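Local coordinates for protein RickCE (PDB 5HAM) that probably cleaves ubiquitin from modified proteins as a CE-clan deubiquitinase, an effector protease of the bacterium Rickettsia bellii, at residues A[12-16]-A[254-260]; A[30-35]-A[117-123]; A[200-205]-A[228-234]. One frame throughout, in Å; residues are numbered along the deposited sequence.

Interaction 1: residues A[12-16]-A[254-260]; sequences NEITH and MFKQDAQ
H16 and M254 make the aromatic part of this contact. The thioether comes over one face of the imidazole in a Met-aromatic approach, with M254 SD 3.6 Å from the centroid of the H16 ring. The methyl group follows as a CH-pi contact over the same face, M254 CE lying 3.8 Å from that centroid. A flexible, polarisable methionine suits this place, because sulfur and methyl can both settle on the ring. The opposite face is covered from within its own helix by the carbonyl oxygen of N12, which lies over the centre of the ring, and the imidazole is thereby held between the two.

The segments belong to the two ends of the chain: helix 11-20 comes near its start, and helix 255-262 near its close. Their local axes pass 10.8 Å apart and cross at -119°, a spacing that leaves long side chains to span the gap. Q257 also touches L250 of the preceding helix, 238-251.

The polar link uses the edge of the imidazole. H16 ND1 is modelled as donating to Q257 OE1 at 2.5 Å, a very short and bent bond, so its details and the setting of the Q257 amide are doubtful.

The remaining contacts are van der Waals touches around E13. Its chain bends at chi2 (93°), which swings the carboxylate over toward the second helix. There E13 OE2 lies 3.2 Å from Q260 CG, and the aliphatic part of E13 also runs against Q257, with E13 CG 3.8 Å from Q257 CB. The other carboxylate oxygen, E13 OE1, is hydrogen-bonded to T10 OG1.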
# COMPACT_ATOMS: atom_id res chain seq x y z
N ASN A 12 9.58 -4.97 -3.71
CA ASN A 12 10.59 -5.94 -4.05
C ASN A 12 11.45 -6.29 -2.84
O ASN A 12 11.68 -7.46 -2.56
CB ASN A 12 11.45 -5.41 -5.20
CG ASN A 12 12.31 -6.47 -5.81
OD1 ASN A 12 13.52 -6.31 -5.92
ND2 ASN A 12 11.69 -7.58 -6.18
N GLU A 13 11.90 -5.27 -2.12
CA GLU A 13 12.70 -5.50 -0.92
C GLU A 13 11.87 -6.13 0.18
O GLU A 13 12.33 -7.04 0.86
CB GLU A 13 13.28 -4.20 -0.39
CG GLU A 13 14.48 -3.71 -1.14
CD GLU A 13 14.12 -2.75 -2.24
OE1 GLU A 13 12.92 -2.43 -2.40
OE2 GLU A 13 15.06 -2.31 -2.94
N ILE A 14 10.67 -5.61 0.37
CA ILE A 14 9.82 -6.09 1.44
C ILE A 14 9.59 -7.60 1.27
O ILE A 14 9.77 -8.38 2.20
CB ILE A 14 8.50 -5.31 1.46
CG1 ILE A 14 8.76 -3.89 1.95
CG2 ILE A 14 7.47 -5.99 2.35
CD1 ILE A 14 7.57 -2.98 1.83
N THR A 15 9.26 -7.99 0.04
CA THR A 15 9.03 -9.38 -0.32
C THR A 15 10.27 -10.25 -0.09
O THR A 15 10.17 -11.32 0.49
CB THR A 15 8.53 -9.47 -1.78
OG1 THR A 15 7.20 -8.93 -1.84
CG2 THR A 15 8.46 -10.88 -2.25
N HIS A 16 11.43 -9.78 -0.52
CA HIS A 16 12.68 -10.53 -0.33
C HIS A 16 13.07 -10.66 1.14
O HIS A 16 13.47 -11.73 1.60
CB HIS A 16 13.85 -9.86 -1.06
CG HIS A 16 13.68 -9.82 -2.55
ND1 HIS A 16 14.46 -9.03 -3.37
CD2 HIS A 16 12.81 -10.47 -3.36
CE1 HIS A 16 14.08 -9.20 -4.62
NE2 HIS A 16 13.08 -10.06 -4.65
N MET A 254 21.18 -10.37 -2.44
CA MET A 254 20.83 -9.37 -3.46
C MET A 254 21.39 -7.98 -3.19
O MET A 254 20.76 -7.15 -2.52
CB MET A 254 19.31 -9.27 -3.59
CG MET A 254 18.56 -10.39 -2.91
SD MET A 254 17.03 -10.82 -3.76
CE MET A 254 16.40 -12.05 -2.63
N PHE A 255 22.57 -7.72 -3.74
CA PHE A 255 23.34 -6.51 -3.49
C PHE A 255 22.63 -5.20 -3.84
O PHE A 255 22.70 -4.23 -3.08
CB PHE A 255 24.70 -6.58 -4.21
N LYS A 256 21.97 -5.16 -5.00
CA LYS A 256 21.38 -3.92 -5.53
C LYS A 256 20.30 -3.34 -4.62
O LYS A 256 20.04 -2.14 -4.62
CB LYS A 256 20.83 -4.14 -6.94
N GLN A 257 19.67 -4.21 -3.83
CA GLN A 257 18.58 -3.81 -2.95
C GLN A 257 19.11 -3.35 -1.59
O GLN A 257 18.46 -2.57 -0.90
CB GLN A 257 17.61 -4.98 -2.82
CG GLN A 257 17.48 -5.73 -4.13
CD GLN A 257 16.18 -6.47 -4.24
OE1 GLN A 257 15.59 -6.85 -3.24
NE2 GLN A 257 15.73 -6.69 -5.47
N ASP A 258 20.29 -3.83 -1.23
CA ASP A 258 21.03 -3.27 -0.11
C ASP A 258 21.43 -1.81 -0.42
O ASP A 258 21.23 -0.92 0.40
CB ASP A 258 22.27 -4.12 0.20
N ALA A 259 21.99 -1.58 -1.61
CA ALA A 259 22.39 -0.24 -2.03
C ALA A 259 21.20 0.72 -2.09
O ALA A 259 21.34 1.90 -1.74
CB ALA A 259 23.12 -0.29 -3.39
N GLN A 260 20.05 0.22 -2.55
CA GLN A 260 18.81 1.00 -2.55
C GLN A 260 18.48 1.47 -1.14
O GLN A 260 18.38 2.67 -0.90
CB GLN A 260 17.64 0.21 -3.15
CG GLN A 260 16.25 0.62 -2.61
CD GLN A 260 15.38 1.34 -3.63
OE1 GLN A 260 15.84 1.76 -4.70
NE2 GLN A 260 14.11 1.47 -3.31

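Interaction 2: residues A[30-35]-A[117-123]; sequences QPAITF and NEDILNR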
# COMPACT_ATOMS: atom_id res chain seq x y z
N GLN A 30 2.65 -13.23 0.78
CA GLN A 30 1.79 -12.86 -0.33
C GLN A 30 2.33 -11.65 -1.07
O GLN A 30 3.12 -10.89 -0.52
CB GLN A 30 0.37 -12.56 0.18
CG GLN A 30 -0.32 -13.77 0.76
CD GLN A 30 -0.45 -14.88 -0.26
OE1 GLN A 30 -0.80 -14.64 -1.41
NE2 GLN A 30 -0.16 -16.11 0.15
N PRO A 31 1.92 -11.46 -2.33
CA PRO A 31 2.19 -10.19 -3.00
C PRO A 31 1.40 -9.06 -2.33
O PRO A 31 0.41 -9.33 -1.67
CB PRO A 31 1.68 -10.44 -4.43
CG PRO A 31 0.82 -11.64 -4.35
CD PRO A 31 1.35 -12.47 -3.24
N ALA A 32 1.85 -7.83 -2.49
CA ALA A 32 1.21 -6.71 -1.80
C ALA A 32 -0.22 -6.45 -2.23
O ALA A 32 -0.54 -6.48 -3.41
CB ALA A 32 2.03 -5.43 -1.98
N ILE A 33 -1.06 -6.20 -1.24
CA ILE A 33 -2.33 -5.55 -1.49
C ILE A 33 -2.06 -4.05 -1.57
O ILE A 33 -1.38 -3.50 -0.72
CB ILE A 33 -3.31 -5.83 -0.36
CG1 ILE A 33 -3.92 -7.22 -0.54
CG2 ILE A 33 -4.39 -4.74 -0.30
CD1 ILE A 33 -4.71 -7.69 0.68
N THR A 34 -2.57 -3.41 -2.62
CA THR A 34 -2.31 -1.99 -2.82
C THR A 34 -3.60 -1.20 -2.99
O THR A 34 -4.52 -1.60 -3.71
CB THR A 34 -1.38 -1.73 -4.04
OG1 THR A 34 -2.04 -2.13 -5.24
CG2 THR A 34 -0.10 -2.55 -3.93
N PHE A 35 -3.68 -0.07 -2.31
CA PHE A 35 -4.81 0.81 -2.45
C PHE A 35 -4.35 2.11 -3.06
O PHE A 35 -3.24 2.59 -2.78
CB PHE A 35 -5.41 1.14 -1.09
CG PHE A 35 -6.00 -0.04 -0.38
CD1 PHE A 35 -7.21 -0.58 -0.78
CD2 PHE A 35 -5.37 -0.57 0.74
CE1 PHE A 35 -7.76 -1.65 -0.11
CE2 PHE A 35 -5.92 -1.63 1.41
CZ PHE A 35 -7.12 -2.18 0.98
N ASN A 117 -6.61 -7.53 -5.28
CA ASN A 117 -6.59 -7.38 -3.82
C ASN A 117 -7.44 -8.43 -3.13
O ASN A 117 -7.00 -9.06 -2.18
CB ASN A 117 -7.03 -5.98 -3.37
CG ASN A 117 -5.97 -4.90 -3.62
OD1 ASN A 117 -4.81 -5.20 -3.84
ND2 ASN A 117 -6.38 -3.65 -3.56
N GLU A 118 -8.65 -8.65 -3.62
CA GLU A 118 -9.46 -9.76 -3.09
C GLU A 118 -8.80 -11.13 -3.27
O GLU A 118 -8.82 -11.96 -2.36
CB GLU A 118 -10.85 -9.77 -3.72
CG GLU A 118 -11.73 -8.63 -3.29
CD GLU A 118 -13.04 -8.64 -4.02
OE1 GLU A 118 -13.21 -9.49 -4.91
OE2 GLU A 118 -13.90 -7.79 -3.71
N ASP A 119 -8.21 -11.38 -4.43
CA ASP A 119 -7.56 -12.66 -4.67
C ASP A 119 -6.40 -12.94 -3.72
O ASP A 119 -6.20 -14.07 -3.28
CB ASP A 119 -7.14 -12.80 -6.13
CG ASP A 119 -8.34 -12.85 -7.07
OD1 ASP A 119 -9.43 -13.29 -6.64
OD2 ASP A 119 -8.19 -12.44 -8.24
N ILE A 120 -5.67 -11.90 -3.35
CA ILE A 120 -4.57 -12.06 -2.41
C ILE A 120 -5.08 -12.41 -1.02
O ILE A 120 -4.56 -13.31 -0.36
CB ILE A 120 -3.71 -10.80 -2.38
CG1 ILE A 120 -3.02 -10.62 -3.75
CG2 ILE A 120 -2.70 -10.87 -1.26
CD1 ILE A 120 -2.63 -9.18 -4.06
N LEU A 121 -6.12 -11.72 -0.58
CA LEU A 121 -6.74 -12.06 0.69
C LEU A 121 -7.27 -13.49 0.68
O LEU A 121 -7.11 -14.23 1.65
CB LEU A 121 -7.89 -11.11 0.96
CG LEU A 121 -7.75 -10.27 2.22
CD1 LEU A 121 -9.07 -9.55 2.50
CD2 LEU A 121 -7.28 -11.14 3.39
N ASN A 122 -7.93 -13.88 -0.41
CA ASN A 122 -8.43 -15.25 -0.52
C ASN A 122 -7.33 -16.32 -0.58
O ASN A 122 -7.46 -17.37 0.04
CB ASN A 122 -9.38 -15.39 -1.70
CG ASN A 122 -10.81 -15.04 -1.33
OD1 ASN A 122 -11.26 -15.33 -0.22
ND2 ASN A 122 -11.52 -14.40 -2.26
N ARG A 123 -6.27 -16.05 -1.35
CA ARG A 123 -5.15 -16.97 -1.43
C ARG A 123 -4.50 -17.14 -0.05
O ARG A 123 -4.18 -18.25 0.36
CB ARG A 123 -4.12 -16.48 -2.45
CG ARG A 123 -2.90 -17.40 -2.61
CD ARG A 123 -3.33 -18.84 -2.93
NE ARG A 123 -2.21 -19.77 -3.03
CZ ARG A 123 -2.35 -21.09 -3.15
NH1 ARG A 123 -3.56 -21.63 -3.17
NH2 ARG A 123 -1.28 -21.87 -3.25
O HOH W 1 -3.17 -4.79 -5.94
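With its CG anti to the carbonyl carbon (chi1 -75°) and its amide turned by chi2 of -17°, N117 reaches from helix 96-130 to the backbone of T34. N117 ND2 donates to T34 O at 2.8 Å, nearly straight at 172°, with the acceptor close to the amide plane of N117. In return T34 N donates to N117 OD1 at 3.1 Å. A water adds a bond to N117 OD1 at 2.7 Å and also meets T34 OG1, which is hydrogen-bonded to Q113 as well.

Alongside the amide, I120 supplies the apolar filling. I120 CG2 lies 3.9 Å from I33 CG1, while I120 CG1 meets P31 CG at 4.0 Å. I120 CG2 and CD1 also lie against the carbonyl oxygens of P31 and A32, so the branched chain covers backbone as well as side chain.

Strand 27-34 is one of the two outermost strands of the sheet, and I33 and F35 bond through their backbones to strand 135-141. Asparagine, carrying both a donor and an acceptor, serves the T34 N-H and C=O together in place of a strand partner, although N117 ND2 approaches T34 O from above the carbonyl plane.

Interaction 3: residues A[200-205]-A[228-234]; sequences EQTKQQ and ILSTEES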
# COMPACT_ATOMS: atom_id res chain seq x y z
N GLU A 200 -2.85 -3.76 16.08
CA GLU A 200 -1.80 -3.58 17.08
C GLU A 200 -1.69 -2.12 17.44
O GLU A 200 -1.20 -1.79 18.53
CB GLU A 200 -0.45 -4.07 16.56
CG GLU A 200 -0.41 -5.55 16.23
CD GLU A 200 -0.33 -6.43 17.47
OE1 GLU A 200 -1.26 -7.23 17.70
OE2 GLU A 200 0.67 -6.33 18.21
N GLN A 201 -2.17 -1.29 16.52
CA GLN A 201 -2.03 0.18 16.56
C GLN A 201 -0.82 0.65 17.34
O GLN A 201 -0.94 1.32 18.37
CB GLN A 201 -3.32 0.89 17.01
CG GLN A 201 -4.25 0.08 17.87
CD GLN A 201 -5.53 0.84 18.23
OE1 GLN A 201 -5.61 2.05 18.03
NE2 GLN A 201 -6.52 0.14 18.75
N THR A 202 0.36 0.28 16.86
CA THR A 202 1.56 0.63 17.60
C THR A 202 2.36 1.61 16.78
O THR A 202 2.98 1.23 15.78
CB THR A 202 2.40 -0.59 17.89
OG1 THR A 202 1.59 -1.56 18.55
CG2 THR A 202 3.60 -0.22 18.77
N LYS A 203 2.33 2.87 17.19
CA LYS A 203 3.12 3.87 16.52
C LYS A 203 4.57 3.51 16.76
O LYS A 203 4.99 3.31 17.90
CB LYS A 203 2.83 5.27 17.08
CG LYS A 203 3.71 6.35 16.48
CD LYS A 203 3.70 7.63 17.30
CE LYS A 203 3.13 8.81 16.51
NZ LYS A 203 3.31 10.14 17.21
N GLN A 204 5.34 3.41 15.68
CA GLN A 204 6.74 3.04 15.81
C GLN A 204 7.68 4.15 15.37
O GLN A 204 8.60 4.51 16.10
CB GLN A 204 7.02 1.73 15.06
CG GLN A 204 6.41 0.57 15.78
CD GLN A 204 6.32 -0.68 14.95
OE1 GLN A 204 6.04 -0.63 13.74
NE2 GLN A 204 6.56 -1.83 15.58
N GLN A 205 7.43 4.71 14.20
CA GLN A 205 8.23 5.83 13.72
C GLN A 205 7.41 6.64 12.75
O GLN A 205 6.70 6.08 11.91
CB GLN A 205 9.51 5.32 13.05
CG GLN A 205 10.43 6.43 12.57
CD GLN A 205 11.85 5.96 12.36
OE1 GLN A 205 12.27 4.97 12.95
NE2 GLN A 205 12.59 6.66 11.51
N ILE A 228 5.59 -7.33 18.53
CA ILE A 228 6.30 -6.36 17.70
C ILE A 228 7.02 -5.34 18.58
O ILE A 228 6.82 -5.31 19.80
CB ILE A 228 5.34 -5.64 16.73
CG1 ILE A 228 4.35 -4.76 17.48
CG2 ILE A 228 4.59 -6.65 15.86
CD1 ILE A 228 3.46 -3.96 16.53
N LEU A 229 7.88 -4.53 17.97
CA LEU A 229 8.63 -3.52 18.71
C LEU A 229 7.69 -2.45 19.23
O LEU A 229 6.97 -1.84 18.45
CB LEU A 229 9.69 -2.88 17.81
CG LEU A 229 10.85 -3.77 17.37
CD1 LEU A 229 11.50 -3.19 16.12
CD2 LEU A 229 11.83 -3.87 18.51
N SER A 230 7.69 -2.21 20.53
CA SER A 230 6.77 -1.25 21.10
C SER A 230 7.14 0.16 20.67
O SER A 230 8.19 0.38 20.05
CB SER A 230 6.80 -1.32 22.62
OG SER A 230 8.03 -0.81 23.09
N THR A 231 6.28 1.11 21.01
CA THR A 231 6.56 2.51 20.73
C THR A 231 7.88 2.88 21.40
O THR A 231 8.74 3.50 20.79
CB THR A 231 5.43 3.45 21.19
OG1 THR A 231 4.22 3.14 20.48
CG2 THR A 231 5.80 4.89 20.88
N GLU A 232 8.05 2.43 22.64
CA GLU A 232 9.24 2.72 23.42
C GLU A 232 10.54 2.20 22.77
O GLU A 232 11.49 2.97 22.57
CB GLU A 232 9.08 2.17 24.84
CG GLU A 232 10.01 2.77 25.88
CD GLU A 232 9.73 4.24 26.19
OE1 GLU A 232 8.87 4.87 25.51
OE2 GLU A 232 10.38 4.78 27.11
N GLU A 233 10.57 0.92 22.42
CA GLU A 233 11.73 0.32 21.76
C GLU A 233 11.98 0.86 20.35
O GLU A 233 13.06 0.67 19.79
CB GLU A 233 11.59 -1.20 21.69
CG GLU A 233 11.32 -1.87 23.02
CD GLU A 233 10.69 -3.26 22.86
OE1 GLU A 233 9.87 -3.46 21.92
OE2 GLU A 233 11.01 -4.15 23.68
N SER A 234 10.99 1.51 19.77
CA SER A 234 11.11 1.92 18.38
C SER A 234 11.77 3.27 18.26
O SER A 234 12.23 3.64 17.20
CB SER A 234 9.74 1.94 17.72
OG SER A 234 9.30 0.62 17.51
O HOH W 2 2.84 -7.49 18.93
O HOH W 3 8.50 5.14 18.55
O HOH W 4 13.45 4.40 15.07
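A capping box formed by S230 and E233 opens the short, weakly bonded helix 231-234, and this capped turn presses T231 and S234 against K203 and Q204 in the loop that follows strand 196-199. S230 OG accepts from E233 N at 3.1 Å, and S230 N donates in turn to E233 OE1 at 2.9 Å. Serine and glutamate are well suited to the box, the first with a short hydroxyl and the second with a chain long enough to turn back.

Two hydrogen bonds tie the turn to the loop. T231 OG1 donates to K203 O at 2.7 Å, meeting a lone pair in the carbonyl plane. Q204 NE2 donates to L229 O at 2.9 Å, again on a lone pair and almost straight (173°). The other end of that amide, Q204 OE1, bonds to N218 of helix 211-223, so both ends of the largely buried glutamine are engaged and its rotation is fixed.

Both segments lie in the RickCE-like catalytic domain, where the loop also bonds through its backbone to F165 and S168 and L229 rests on helix 238-251.

Apolar contact comes from I228, whose CG1 sits between backbone N and carbonyl carbon (chi1 67°), which directs CD1 at the T202 side chain. The two meet tip to tip, I228 CD1 lying 3.7 Å from T202 OG1, and the same methyl touches E200 CB at 3.9 Å. At the end of the turn, S234 CB packs 3.2 Å from Q204 O. One water donates to both Q204 O and T231 O, and another bridges E200 OE2 and I228 N.

The three contacts are separate, their centres lying 21 to 25 Å apart. Interactions 1 and 2 come nearest, with about 5 Å between closest atoms, and are joined through the chain: helix 11-20 leads into strand 27-34, and E11 bonds to A32 N. Interaction 3 stays about 12 Å from interaction 1 and about 15 Å from interaction 2 at nearest atoms. Helix 238-251 nevertheless links it to interaction 1, since L229 rests on one part of that helix and Q257 on another. In sequence, interaction 1 encloses the other two, while interactions 2 and 3 flank opposite edges of the five-stranded sheet, near strands 27-34 and 196-199.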